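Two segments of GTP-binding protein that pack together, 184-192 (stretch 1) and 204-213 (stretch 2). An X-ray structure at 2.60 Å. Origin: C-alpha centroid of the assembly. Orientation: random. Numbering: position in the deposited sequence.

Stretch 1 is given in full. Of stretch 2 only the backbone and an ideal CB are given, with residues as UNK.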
ATOM      1  N   GLU A 184       9.793   5.993 -16.736  1.00 35.32           N
ATOM      2  CA  GLU A 184      10.526   6.688 -15.686  1.00 36.15           C
ATOM      3  C   GLU A 184      11.779   5.967 -15.250  1.00 36.17           C
ATOM      4  O   GLU A 184      12.829   6.581 -15.110  1.00 37.79           O
ATOM      5  CB  GLU A 184       9.645   6.884 -14.453  1.00 34.89           C
ATOM      6  CG  GLU A 184       8.393   7.688 -14.691  1.00 44.68           C
ATOM      7  CD  GLU A 184       7.532   7.755 -13.450  1.00 54.32           C
ATOM      8  OE1 GLU A 184       7.484   6.730 -12.731  1.00 59.99           O
ATOM      9  OE2 GLU A 184       6.896   8.809 -13.198  1.00 55.13           O
ATOM     10  N   ALA A 185      11.662   4.669 -15.009  1.00 35.77           N
ATOM     11  CA  ALA A 185      12.805   3.891 -14.561  1.00 34.96           C
ATOM     12  C   ALA A 185      13.937   4.051 -15.561  1.00 35.47           C
ATOM     13  O   ALA A 185      15.067   4.389 -15.198  1.00 34.87           O
ATOM     14  CB  ALA A 185      12.412   2.433 -14.426  1.00 36.57           C
HETATM   15  N   MSE A 186      13.620   3.823 -16.828  1.00 36.21           N
HETATM   16  CA  MSE A 186      14.611   3.944 -17.880  1.00 38.60           C
HETATM   17  C   MSE A 186      15.216   5.335 -17.887  1.00 40.69           C
HETATM   18  O   MSE A 186      16.442   5.502 -17.930  1.00 39.47           O
HETATM   19  CB  MSE A 186      13.972   3.675 -19.234  1.00 38.06           C
HETATM   20  CG  MSE A 186      13.609   2.240 -19.468  1.00 40.62           C
HETATM   21 SE   MSE A 186      12.972   2.043 -21.268  1.00 53.69          SE
HETATM   22  CE  MSE A 186      14.303   3.107 -22.178  1.00 35.56           C
ATOM     23  N   HIS A 187      14.333   6.329 -17.862  1.00 42.64           N
ATOM     24  CA  HIS A 187      14.734   7.729 -17.883  1.00 44.18           C
ATOM     25  C   HIS A 187      15.678   8.020 -16.731  1.00 42.34           C
ATOM     26  O   HIS A 187      16.693   8.687 -16.904  1.00 41.63           O
ATOM     27  CB  HIS A 187      13.482   8.619 -17.804  1.00 46.29           C
ATOM     28  CG  HIS A 187      13.772  10.087 -17.735  1.00 54.43           C
ATOM     29  ND1 HIS A 187      14.125  10.725 -16.565  1.00 58.53           N
ATOM     30  CD2 HIS A 187      13.769  11.043 -18.697  1.00 59.60           C
ATOM     31  CE1 HIS A 187      14.326  12.008 -16.809  1.00 60.73           C
ATOM     32  NE2 HIS A 187      14.118  12.227 -18.095  1.00 59.49           N
ATOM     33  N   LYS A 188      15.348   7.482 -15.565  1.00 42.52           N
ATOM     34  CA  LYS A 188      16.129   7.688 -14.359  1.00 42.07           C
ATOM     35  C   LYS A 188      17.520   7.067 -14.371  1.00 44.10           C
ATOM     36  O   LYS A 188      18.419   7.552 -13.688  1.00 45.85           O
ATOM     37  CB  LYS A 188      15.349   7.156 -13.167  1.00 42.63           C
ATOM     38  CG  LYS A 188      15.991   7.418 -11.824  1.00 44.08           C
ATOM     39  CD  LYS A 188      15.131   6.847 -10.715  1.00 45.66           C
ATOM     40  CE  LYS A 188      15.836   6.941  -9.377  1.00 51.17           C
ATOM     41  NZ  LYS A 188      14.929   6.536  -8.266  1.00 57.45           N
ATOM     42  N   LEU A 189      17.698   5.993 -15.132  1.00 44.77           N
ATOM     43  CA  LEU A 189      18.984   5.311 -15.201  1.00 43.52           C
ATOM     44  C   LEU A 189      19.626   5.464 -16.577  1.00 44.89           C
ATOM     45  O   LEU A 189      20.395   4.571 -16.968  1.00 44.47           O
ATOM     46  CB  LEU A 189      18.801   3.824 -14.889  1.00 41.86           C
ATOM     47  CG  LEU A 189      18.139   3.426 -13.567  1.00 43.41           C
ATOM     48  CD1 LEU A 189      17.855   1.936 -13.564  1.00 31.68           C
ATOM     49  CD2 LEU A 189      19.051   3.800 -12.403  1.00 41.42           C
ATOM     50  N   ASN A 190      19.310   6.560 -17.260  1.00 46.38           N
ATOM     51  CA  ASN A 190      19.872   6.838 -18.580  1.00 48.24           C
ATOM     52  C   ASN A 190      19.962   5.588 -19.443  1.00 46.99           C
ATOM     53  O   ASN A 190      20.986   5.294 -20.030  1.00 46.64           O
ATOM     54  CB  ASN A 190      21.287   7.401 -18.405  1.00 50.33           C
ATOM     55  CG  ASN A 190      21.234   8.809 -17.883  1.00 56.31           C
ATOM     56  OD1 ASN A 190      20.382   9.608 -18.248  1.00 58.02           O
ATOM     57  ND2 ASN A 190      22.250   9.136 -17.064  1.00 58.20           N
ATOM     58  N   LEU A 191      18.874   4.811 -19.481  1.00 45.86           N
ATOM     59  CA  LEU A 191      18.927   3.665 -20.381  1.00 44.53           C
ATOM     60  C   LEU A 191      18.452   4.026 -21.792  1.00 43.52           C
ATOM     61  O   LEU A 191      17.786   5.029 -22.014  1.00 42.05           O
ATOM     62  CB  LEU A 191      18.042   2.561 -19.800  1.00 44.64           C
ATOM     63  CG  LEU A 191      18.544   2.062 -18.444  1.00 44.11           C
ATOM     64  CD1 LEU A 191      17.447   1.362 -17.638  1.00 41.99           C
ATOM     65  CD2 LEU A 191      19.691   1.059 -18.567  1.00 50.00           C
ATOM     66  N   PRO A 192      18.928   3.226 -22.776  1.00 43.75           N
ATOM     67  CA  PRO A 192      18.688   3.485 -24.185  1.00 43.73           C
ATOM     68  C   PRO A 192      17.380   2.851 -24.666  1.00 44.02           C
ATOM     69  O   PRO A 192      16.921   1.847 -24.142  1.00 43.94           O
ATOM     70  CB  PRO A 192      19.844   2.834 -24.939  1.00 44.07           C
ATOM     71  CG  PRO A 192      20.374   1.688 -24.074  1.00 42.11           C
ATOM     72  CD  PRO A 192      19.756   2.034 -22.637  1.00 42.48           C
ATOM     73  N   UNK A 204      19.608  -5.723 -14.047  1.00 21.73           N
ATOM     74  CA  UNK A 204      19.449  -5.878 -12.604  1.00 20.43           C
ATOM     75  C   UNK A 204      19.105  -4.511 -11.979  1.00 22.28           C
ATOM     76  O   UNK A 204      18.189  -4.390 -11.144  1.00 22.45           O
ATOM     77  CB  UNK A 204      20.719  -6.459 -11.980  1.00 20.43           C
ATOM     78  N   UNK A 205      19.830  -3.482 -12.407  1.00 20.56           N
ATOM     79  CA  UNK A 205      19.594  -2.138 -11.894  1.00 19.80           C
ATOM     80  C   UNK A 205      18.183  -1.694 -12.260  1.00 19.98           C
ATOM     81  O   UNK A 205      17.484  -1.072 -11.463  1.00 20.67           O
ATOM     82  CB  UNK A 205      20.630  -1.154 -12.442  1.00 19.80           C
ATOM     83  N   UNK A 206      17.766  -2.003 -13.482  1.00 23.02           N
ATOM     84  CA  UNK A 206      16.431  -1.625 -13.909  1.00 23.64           C
ATOM     85  C   UNK A 206      15.417  -2.426 -13.105  1.00 24.95           C
ATOM     86  O   UNK A 206      14.381  -1.900 -12.722  1.00 26.77           O
ATOM     87  CB  UNK A 206      16.246  -1.852 -15.411  1.00 23.64           C
ATOM     88  N   UNK A 207      15.726  -3.692 -12.841  1.00 24.83           N
ATOM     89  CA  UNK A 207      14.825  -4.537 -12.063  1.00 25.73           C
ATOM     90  C   UNK A 207      14.611  -3.951 -10.667  1.00 26.66           C
ATOM     91  O   UNK A 207      13.479  -3.828 -10.208  1.00 25.80           O
ATOM     92  CB  UNK A 207      15.378  -5.960 -11.963  1.00 25.73           C
ATOM     93  N   UNK A 208      15.705  -3.591 -10.004  1.00 28.28           N
ATOM     94  CA  UNK A 208      15.634  -3.033  -8.663  1.00 30.00           C
ATOM     95  C   UNK A 208      14.794  -1.759  -8.659  1.00 29.14           C
ATOM     96  O   UNK A 208      13.987  -1.542  -7.754  1.00 28.29           O
ATOM     97  CB  UNK A 208      17.038  -2.749  -8.125  1.00 30.00           C
ATOM     98  N   UNK A 209      14.971  -0.929  -9.680  1.00 26.90           N
ATOM     99  CA  UNK A 209      14.224   0.305  -9.749  1.00 27.77           C
ATOM    100  C   UNK A 209      12.735   0.032  -9.895  1.00 27.42           C
ATOM    101  O   UNK A 209      11.909   0.793  -9.397  1.00 29.35           O
ATOM    102  CB  UNK A 209      14.726   1.166 -10.910  1.00 27.77           C
ATOM    103  N   UNK A 210      12.390  -1.060 -10.565  1.00 26.93           N
ATOM    104  CA  UNK A 210      10.991  -1.422 -10.768  1.00 26.47           C
ATOM    105  C   UNK A 210      10.377  -1.888  -9.464  1.00 27.79           C
ATOM    106  O   UNK A 210       9.239  -1.535  -9.145  1.00 24.05           O
ATOM    107  CB  UNK A 210      10.859  -2.509 -11.836  1.00 26.47           C
ATOM    108  N   UNK A 211      11.142  -2.677  -8.707  1.00 29.57           N
ATOM    109  CA  UNK A 211      10.686  -3.196  -7.430  1.00 30.70           C
ATOM    110  C   UNK A 211      10.360  -2.036  -6.505  1.00 29.92           C
ATOM    111  O   UNK A 211       9.288  -1.984  -5.919  1.00 28.40           O
ATOM    112  CB  UNK A 211      11.738  -4.114  -6.803  1.00 30.70           C
ATOM    113  N   UNK A 212      11.303  -1.105  -6.396  1.00 31.67           N
ATOM    114  CA  UNK A 212      11.165   0.060  -5.536  1.00 34.27           C
ATOM    115  C   UNK A 212       9.860   0.812  -5.758  1.00 33.72           C
ATOM    116  O   UNK A 212       9.276   1.342  -4.817  1.00 33.08           O
ATOM    117  CB  UNK A 212      12.346   1.008  -5.758  1.00 34.27           C
ATOM    118  N   UNK A 213       9.409   0.850  -7.005  1.00 33.42           N
ATOM    119  CA  UNK A 213       8.182   1.548  -7.362  1.00 31.47           C
ATOM    120  C   UNK A 213       6.941   0.654  -7.432  1.00 31.65           C
ATOM    121  O   UNK A 213       5.847   1.100  -7.081  1.00 33.33           O
ATOM    122  CB  UNK A 213       8.376   2.241  -8.712  1.00 31.47           C
TER

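Stretch 2 is helical throughout, and its axis crosses that of helix 184-188 at 130°, with a closest approach of 9.7 Å. The backbones are nearest where Ala185, which has no side chain beyond CB, faces position 209. Directions below are those of the CA-to-CB bond.

Position 204 has nothing of stretch 1 within 5.5 Å of its CB, so the contact leaves the choice open; the residue is Leu204, which takes no part.

At position 205 the bond points toward stretch 1, and the ideal CB lies 4.3 Å from Leu189 CD1. A small apolar residue is enough to meet this methyl. It is Ala205, whose CB touches Leu189 CD1 at 4.3 Å.

Position 206 points sideways, yet its CB is 4.1 Å from Leu191 CD1 and 4.5 Å from Leu189 CD1, and Ala185 and Met186 line the space beyond. A long apolar or aromatic side chain could reach them: leucine, methionine or phenylalanine. Phe206, with chi1 t, brings its ring up to Ala185, Phe206 CE2 lying 3.5 Å from Ala185 CB. Phe206 CE2 is also 4.0 Å from Met186 CG, and Phe206 CD2 4.0 Å from Leu191 CD1.

Position 207 points away and 208 sideways, so stretch 1 constrains neither. They are Ala207 and Ser208, the latter hydrogen-bonded elsewhere in the structure.

Position 209 points toward stretch 1, its CB 4.2 Å from Leu189 CD1 and 4.4 Å from Ala185 CB. The near surroundings are apolar, but the extended Lys188 offers a positive charge farther along. Leucine or methionine would suit the first feature, glutamate or glutamine both. In Glu209 the CG packs 3.9 Å from Ala185 CB, and OE1 accepts a weak hydrogen bond from Lys188 NZ at 3.4 Å, within a salt bridge.

Position 210 points sideways with nothing near its CB; only a longer side chain could touch stretch 1, preferably an apolar one. Ile210 does so, with CD1 4.1 Å from Ala185 CB. Position 211 is out of reach, so stretch 1 sets no preference; it is Arg211, hydrogen-bonded elsewhere in the structure.

Position 212 points toward stretch 1, but its CB has no neighbour there within 5.5 Å. The amino group of Lys188 would favour an acidic or polar side chain. The residue is instead Arg212, whose NH2 lies 2.7 Å from Lys188 NZ: two donors of like charge, not a hydrogen bond. Glu209 partly offsets the repulsion, its OE2 forming a charge-only salt bridge with Arg212 NH2 at 2.8 Å.

Position 213 points toward stretch 1 but makes no contact, leaving many residues possible; it is Val213.

Stretch 2 204-213: LAFASEIRRV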
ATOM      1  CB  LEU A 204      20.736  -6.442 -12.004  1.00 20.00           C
ATOM      2  CG  LEU A 204      20.754  -6.558 -10.491  1.00 22.47           C
ATOM      3  CD1 LEU A 204      19.515  -7.278 -10.033  1.00 26.76           C
ATOM      4  CD2 LEU A 204      22.009  -7.314 -10.049  1.00 27.35           C
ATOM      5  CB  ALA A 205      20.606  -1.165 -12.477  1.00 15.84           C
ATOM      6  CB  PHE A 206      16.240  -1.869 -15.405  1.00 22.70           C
ATOM      7  CG  PHE A 206      14.814  -1.729 -15.858  1.00 25.90           C
ATOM      8  CD1 PHE A 206      14.001  -2.850 -15.984  1.00 28.43           C
ATOM      9  CD2 PHE A 206      14.271  -0.479 -16.119  1.00 27.89           C
ATOM     10  CE1 PHE A 206      12.662  -2.728 -16.365  1.00 36.28           C
ATOM     11  CE2 PHE A 206      12.939  -0.343 -16.500  1.00 28.94           C
ATOM     12  CZ  PHE A 206      12.129  -1.473 -16.624  1.00 33.24           C
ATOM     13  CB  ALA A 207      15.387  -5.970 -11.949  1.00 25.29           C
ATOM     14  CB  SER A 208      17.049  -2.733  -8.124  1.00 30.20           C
ATOM     15  OG  SER A 208      17.779  -3.935  -7.865  1.00 31.12           O
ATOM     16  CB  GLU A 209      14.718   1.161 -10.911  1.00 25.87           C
ATOM     17  CG  GLU A 209      14.082   2.546 -10.955  1.00 35.43           C
ATOM     18  CD  GLU A 209      14.002   3.223  -9.589  1.00 39.20           C
ATOM     19  OE1 GLU A 209      15.010   3.221  -8.842  1.00 39.71           O
ATOM     20  OE2 GLU A 209      12.921   3.767  -9.276  1.00 34.86           O
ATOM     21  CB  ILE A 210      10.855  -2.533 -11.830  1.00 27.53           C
ATOM     22  CG1 ILE A 210      11.104  -1.948 -13.220  1.00 23.32           C
ATOM     23  CG2 ILE A 210       9.487  -3.146 -11.780  1.00 25.05           C
ATOM     24  CD1 ILE A 210      10.125  -0.838 -13.569  1.00 29.01           C
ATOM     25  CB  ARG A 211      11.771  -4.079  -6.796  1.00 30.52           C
ATOM     26  CG  ARG A 211      11.416  -4.633  -5.423  1.00 35.27           C
ATOM     27  CD  ARG A 211      11.913  -3.739  -4.295  1.00 36.51           C
ATOM     28  NE  ARG A 211      13.366  -3.616  -4.341  1.00 44.96           N
ATOM     29  CZ  ARG A 211      14.106  -2.929  -3.472  1.00 51.05           C
ATOM     30  NH1 ARG A 211      13.539  -2.291  -2.459  1.00 55.34           N
ATOM     31  NH2 ARG A 211      15.423  -2.873  -3.624  1.00 54.26           N
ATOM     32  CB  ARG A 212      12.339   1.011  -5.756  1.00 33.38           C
ATOM     33  CG  ARG A 212      13.311   1.151  -4.576  1.00 39.79           C
ATOM     34  CD  ARG A 212      14.193   2.359  -4.850  1.00 44.97           C
ATOM     35  NE  ARG A 212      13.386   3.354  -5.557  1.00 56.05           N
ATOM     36  CZ  ARG A 212      13.866   4.395  -6.233  1.00 60.90           C
ATOM     37  NH1 ARG A 212      15.178   4.609  -6.307  1.00 62.47           N
ATOM     38  NH2 ARG A 212      13.018   5.212  -6.858  1.00 62.36           N
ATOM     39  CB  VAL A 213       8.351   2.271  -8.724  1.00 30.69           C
ATOM     40  CG1 VAL A 213       7.045   2.894  -9.148  1.00 32.38           C
ATOM     41  CG2 VAL A 213       9.421   3.340  -8.615  1.00 28.92           C
TER
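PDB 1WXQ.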